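Local atomic coordinates of cytochrome C (Thioalkalivibrio paradoxus ARh 1, PDB entry 5N1T), a protein that binds heme c covalently and probably carries electrons between redox partners. Residues S77-M80 / Q81-A84; D28-G31 / A32-G36. One frame throughout, in Å; residues are numbered along the deposited sequence.

Interaction 1 of 2, residues S77-M80 / Q81-A84; sequences STVM and QRQA. With HEC (heme c), chain F.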
loop_
_atom_site.group_PDB
_atom_site.type_symbol
_atom_site.label_atom_id
_atom_site.label_comp_id
_atom_site.label_asym_id
_atom_site.label_seq_id
_atom_site.Cartn_x
_atom_site.Cartn_y
_atom_site.Cartn_z
ATOM N N SER B 77 -21.183 4.844 -22.837
ATOM C CA SER B 77 -20.278 5.666 -22.010
ATOM C C SER B 77 -19.226 4.813 -21.319
ATOM O O SER B 77 -19.417 3.603 -21.187
ATOM C CB SER B 77 -21.060 6.484 -20.989
ATOM O OG SER B 77 -21.605 5.668 -19.978
ATOM N N THR B 78 -18.109 5.425 -20.921
ATOM C CA THR B 78 -17.217 4.796 -19.929
ATOM C C THR B 78 -17.717 5.036 -18.528
ATOM O O THR B 78 -17.625 4.155 -17.705
ATOM C CB THR B 78 -15.751 5.239 -20.000
ATOM O OG1 THR B 78 -15.677 6.628 -20.345
ATOM C CG2 THR B 78 -15.015 4.445 -21.026
ATOM N N VAL B 79 -18.264 6.217 -18.271
ATOM C CA VAL B 79 -18.754 6.584 -16.936
ATOM C C VAL B 79 -20.024 7.441 -16.965
ATOM O O VAL B 79 -20.692 7.587 -15.943
ATOM C CB VAL B 79 -17.658 7.299 -16.130
ATOM C CG1 VAL B 79 -17.414 8.724 -16.654
ATOM C CG2 VAL B 79 -17.958 7.242 -14.642
ATOM N N MET B 80 -20.359 7.995 -18.135
ATOM C CA MET B 80 -21.515 8.892 -18.217
ATOM C C MET B 80 -22.874 8.313 -17.862
ATOM O O MET B 80 -23.682 9.019 -17.276
ATOM C CB MET B 80 -21.559 9.695 -19.507
ATOM C CG MET B 80 -20.694 10.964 -19.458
ATOM S SD MET B 80 -21.030 12.247 -18.205
ATOM C CE MET B 80 -22.799 12.462 -18.289
ATOM N N GLN B 81 -23.130 7.050 -18.200
ATOM C CA GLN B 81 -24.341 6.395 -17.718
ATOM C C GLN B 81 -24.358 6.258 -16.187
ATOM O O GLN B 81 -25.410 6.472 -15.560
ATOM C CB GLN B 81 -24.534 5.035 -18.357
ATOM C CG GLN B 81 -25.853 4.367 -17.972
ATOM C CD GLN B 81 -26.030 3.044 -18.693
ATOM O OE1 GLN B 81 -25.063 2.319 -18.918
ATOM N NE2 GLN B 81 -27.265 2.732 -19.085
ATOM N N ARG B 82 -23.208 5.902 -15.593
ATOM C CA ARG B 82 -23.154 5.767 -14.144
ATOM C C ARG B 82 -23.594 7.073 -13.497
ATOM O O ARG B 82 -24.400 7.069 -12.555
ATOM C CB ARG B 82 -21.786 5.262 -13.657
ATOM C CG ARG B 82 -21.675 3.740 -13.737
ATOM C CD ARG B 82 -20.331 3.215 -13.333
ATOM N NE ARG B 82 -19.354 3.338 -14.401
ATOM C CZ ARG B 82 -18.033 3.267 -14.214
ATOM N NH1 ARG B 82 -17.526 3.108 -12.990
ATOM N NH2 ARG B 82 -17.196 3.380 -15.235
ATOM N N GLN B 83 -23.129 8.180 -14.071
ATOM C CA GLN B 83 -23.434 9.510 -13.582
ATOM C C GLN B 83 -24.863 9.924 -13.976
ATOM O O GLN B 83 -25.690 10.198 -13.094
ATOM C CB GLN B 83 -22.388 10.512 -14.091
ATOM C CG GLN B 83 -21.055 10.515 -13.347
ATOM C CD GLN B 83 -21.230 10.941 -11.909
ATOM O OE1 GLN B 83 -21.699 12.043 -11.641
ATOM N NE2 GLN B 83 -20.877 10.055 -10.965
ATOM N N ALA B 84 -25.137 9.948 -15.285
ATOM C CA ALA B 84 -26.441 10.317 -15.863
ATOM C C ALA B 84 -27.688 9.643 -15.229
ATOM O O ALA B 84 -28.695 10.329 -14.968
ATOM C CB ALA B 84 -26.424 10.114 -17.380
HETATM FE FE HEC F . -19.739 14.114 -18.343
HETATM C CHA HEC F . -19.125 13.048 -21.600
HETATM C CHB HEC F . -22.199 16.146 -19.486
HETATM C CHC HEC F . -20.764 14.702 -15.052
HETATM C CHD HEC F . -17.025 12.442 -17.256
HETATM N NA HEC F . -20.528 14.503 -20.232
HETATM C C1A HEC F . -20.171 14.049 -21.436
HETATM C C2A HEC F . -20.931 14.591 -22.597
HETATM C C3A HEC F . -21.865 15.512 -21.947
HETATM C C4A HEC F . -21.513 15.362 -20.516
HETATM C CMA HEC F . -22.934 16.390 -22.517
HETATM C CAA HEC F . -20.750 14.276 -24.062
HETATM C CBA HEC F . -19.720 15.325 -24.490
HETATM C CGA HEC F . -19.397 15.361 -25.977
HETATM O O1A HEC F . -19.692 14.406 -26.727
HETATM O O2A HEC F . -18.811 16.371 -26.430
HETATM N NB HEC F . -21.242 15.225 -17.417
HETATM C C1B HEC F . -22.147 16.004 -18.052
HETATM C C2B HEC F . -23.112 16.730 -17.211
HETATM C C3B HEC F . -22.729 16.293 -15.873
HETATM C C4B HEC F . -21.548 15.374 -16.098
HETATM C CMB HEC F . -24.245 17.643 -17.590
HETATM C CAB HEC F . -23.515 16.789 -14.714
HETATM C CBB HEC F . -23.322 16.480 -13.281
HETATM N NC HEC F . -19.007 13.663 -16.440
HETATM C C1C HEC F . -19.487 13.986 -15.217
HETATM C C2C HEC F . -18.666 13.504 -14.061
HETATM C C3C HEC F . -17.559 12.807 -14.766
HETATM C C4C HEC F . -17.870 12.990 -16.193
HETATM C CMC HEC F . -18.950 13.695 -12.601
HETATM C CAC HEC F . -16.317 12.103 -14.325
HETATM C CBC HEC F . -15.930 11.808 -12.927
HETATM N ND HEC F . -18.326 12.940 -19.274
HETATM C C1D HEC F . -17.324 12.293 -18.689
HETATM C C2D HEC F . -16.482 11.488 -19.605
HETATM C C3D HEC F . -17.124 11.696 -20.913
HETATM C C4D HEC F . -18.235 12.585 -20.558
HETATM C CMD HEC F . -15.260 10.688 -19.309
HETATM C CAD HEC F . -16.781 11.130 -22.254
HETATM C CBD HEC F . -17.852 10.058 -22.434
HETATM C CGD HEC F . -17.572 8.736 -21.749
HETATM O O1D HEC F . -16.600 8.042 -22.123
HETATM O O2D HEC F . -18.347 8.363 -20.839
#
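Gln81, in the first turn of helix 80-84, gives its N-H to the side chain of Ser77: Gln81 N lies 2.7 Å from Ser77 OG, in an almost straight bond (171° at the hydrogen). A chi1 of 70° swings this hydroxyl over its own backbone, toward the helix start. The Gln81 chain itself runs out extended, and NE2 bonds to Arg71 O on helix 60-72. Arg82 turns back along the loop instead. Bent at chi3, its chain brings NH2 to 2.6 Å from Thr78 O, with that oxygen at the edge of the guanidinium and near its plane, while Val79 CG2 lies over one face, 4.0 Å from CZ. NH1 and NH2 also bond to the chain of another protein. Gln83 N closes the first helical turn on Val79 O (3.1 Å), Val79 being the N-cap residue; the Gln83 side chain, bent at chi2, sets OE1 near the heme methyl CMC and hydrogen-bonds to the partner protein. Ala84 N repeats the pattern on Met80 O. The turn thereby holds Met80, whose SD coordinates the heme iron at 2.3 Å, with His42 as the other protein ligand. Just ahead, Thr78 N reaches propionate oxygen O2D (2.9 Å) and OG1 bonds O1D; Arg75 also bonds the heme. Such a methionine-bearing loop is typical of the distal axial-ligand site of a His/Met class I cytochrome c.

Interaction 2 of 2, residues D28-G31 / A32-G36; sequences DLRG and ALLAG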
loop_
_atom_site.group_PDB
_atom_site.type_symbol
_atom_site.label_atom_id
_atom_site.label_comp_id
_atom_site.label_asym_id
_atom_site.label_seq_id
_atom_site.Cartn_x
_atom_site.Cartn_y
_atom_site.Cartn_z
ATOM N N ASP B 28 -31.105 29.797 -9.262
ATOM C CA ASP B 28 -31.186 29.123 -7.920
ATOM C C ASP B 28 -30.006 28.207 -7.557
ATOM O O ASP B 28 -29.249 27.736 -8.439
ATOM C CB ASP B 28 -32.541 28.400 -7.730
ATOM C CG ASP B 28 -32.725 27.182 -8.644
ATOM O OD1 ASP B 28 -32.085 27.062 -9.714
ATOM O OD2 ASP B 28 -33.566 26.333 -8.282
ATOM N N LEU B 29 -29.854 27.976 -6.255
ATOM C CA LEU B 29 -28.792 27.119 -5.733
ATOM C C LEU B 29 -29.057 25.636 -6.055
ATOM O O LEU B 29 -28.125 24.878 -6.384
ATOM C CB LEU B 29 -28.592 27.355 -4.234
ATOM C CG LEU B 29 -28.132 28.765 -3.834
ATOM C CD1 LEU B 29 -28.051 28.903 -2.316
ATOM C CD2 LEU B 29 -26.815 29.180 -4.477
ATOM N N ARG B 30 -30.325 25.227 -5.988
ATOM C CA ARG B 30 -30.703 23.891 -6.427
ATOM C C ARG B 30 -30.031 23.498 -7.745
ATOM O O ARG B 30 -29.364 22.465 -7.806
ATOM C CB ARG B 30 -32.215 23.729 -6.519
ATOM C CG ARG B 30 -32.659 22.378 -7.054
ATOM C CD ARG B 30 -32.340 21.281 -6.071
ATOM N NE ARG B 30 -32.772 19.996 -6.605
ATOM C CZ ARG B 30 -32.170 18.822 -6.396
ATOM N NH1 ARG B 30 -31.069 18.731 -5.657
ATOM N NH2 ARG B 30 -32.676 17.728 -6.954
ATOM N N GLY B 31 -30.175 24.319 -8.781
ATOM C CA GLY B 31 -29.606 23.989 -10.087
ATOM C C GLY B 31 -28.095 24.032 -10.044
ATOM O O GLY B 31 -27.403 23.245 -10.708
ATOM N N ALA B 32 -27.574 24.965 -9.257
ATOM C CA ALA B 32 -26.142 25.148 -9.128
ATOM C C ALA B 32 -25.467 23.900 -8.526
ATOM O O ALA B 32 -24.396 23.509 -8.962
ATOM C CB ALA B 32 -25.854 26.395 -8.304
ATOM N N LEU B 33 -26.132 23.275 -7.557
ATOM C CA LEU B 33 -25.617 22.083 -6.885
ATOM C C LEU B 33 -25.707 20.872 -7.775
ATOM O O LEU B 33 -24.772 20.063 -7.777
ATOM C CB LEU B 33 -26.326 21.825 -5.550
ATOM C CG LEU B 33 -26.092 22.894 -4.484
ATOM C CD1 LEU B 33 -26.888 22.618 -3.209
ATOM C CD2 LEU B 33 -24.603 23.050 -4.181
ATOM N N LEU B 34 -26.802 20.769 -8.539
ATOM C CA LEU B 34 -27.011 19.679 -9.507
ATOM C C LEU B 34 -25.948 19.728 -10.567
ATOM O O LEU B 34 -25.436 18.676 -10.974
ATOM C CB LEU B 34 -28.394 19.722 -10.149
ATOM C CG LEU B 34 -29.579 19.340 -9.258
ATOM C CD1 LEU B 34 -30.853 19.775 -9.949
ATOM C CD2 LEU B 34 -29.653 17.855 -8.891
ATOM N N ALA B 35 -25.585 20.952 -10.959
ATOM C CA ALA B 35 -24.647 21.188 -12.049
ATOM C C ALA B 35 -23.177 21.189 -11.607
ATOM O O ALA B 35 -22.316 20.657 -12.320
ATOM C CB ALA B 35 -25.001 22.491 -12.743
ATOM N N GLY B 36 -22.898 21.771 -10.435
ATOM C CA GLY B 36 -21.524 21.940 -9.897
ATOM C C GLY B 36 -20.593 20.729 -10.011
ATOM O O GLY B 36 -19.379 20.870 -10.314
#
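Arg30 O receives two backbone N-H groups: Leu34 N at 3.2 Å, in a fairly straight bond (160° at the hydrogen), and Leu33 N at 3.3 Å, in a weak one bent to 124°. The latter N-H is shared, since Leu33 N also bonds to Leu29 O at 2.8 Å, with the donor nearly in line with the C=O. Ala35 N continues the i to i+4 series on Gly31 O at 2.9 Å. Toward the N-terminal end Ala32 N makes a weak bond to Asp28 O, and Gly31 N gives a further weak hydrogen bond to the Asp28 carboxylate, through OD1, across the first turn. These bonds define the opening turns of helix 29-42, the N-terminal helix of the cytochrome c fold, which farther along bears Cys38, Cys41 and His42 of the CXXCH heme-attachment motif. The principal side-chain meeting is between Arg30 and Leu34, one turn apart. With CG anti to the backbone nitrogen (chi1 176°) and a bend at chi2, the arginine folds along the helix, and Leu34 CD2 comes over one guanidinium face, offset to its rim, 3.6 Å from Arg30 NH2. The charge on that group is met by Glu91 of helix 89-101 in a salt bridge through NH2. Leu34 also packs on Ile95 of that helix and touches the heme. Ala32 and Ala35, one turn apart, both rest on His98, whereas Leu29 and Leu33 pack against the chain of another protein.

In the fold
From the N terminus, interaction 2 comes first, within helix 29-42, and is complete before the chain reaches the heme-binding cysteines and His42. Helix 60-72 follows, and only then does interaction 1 form, between the loop after that helix and helix 80-84. The two are in series, neither nesting nor crossing. Each spans a few neighbouring residues and closes no long loop; the centres of interactions 1 and 2 lie about 19 Å apart. The heme connects them: Leu34 of 32-36 touches it, and Met80 of 77-80 ligates its iron. Interaction 2 lies within the N-terminal helix, whose side chains pack on helix 89-101; interaction 1 ties the methionine loop to helix 80-84, with Ser77 and Met80 packing on helix 60-72.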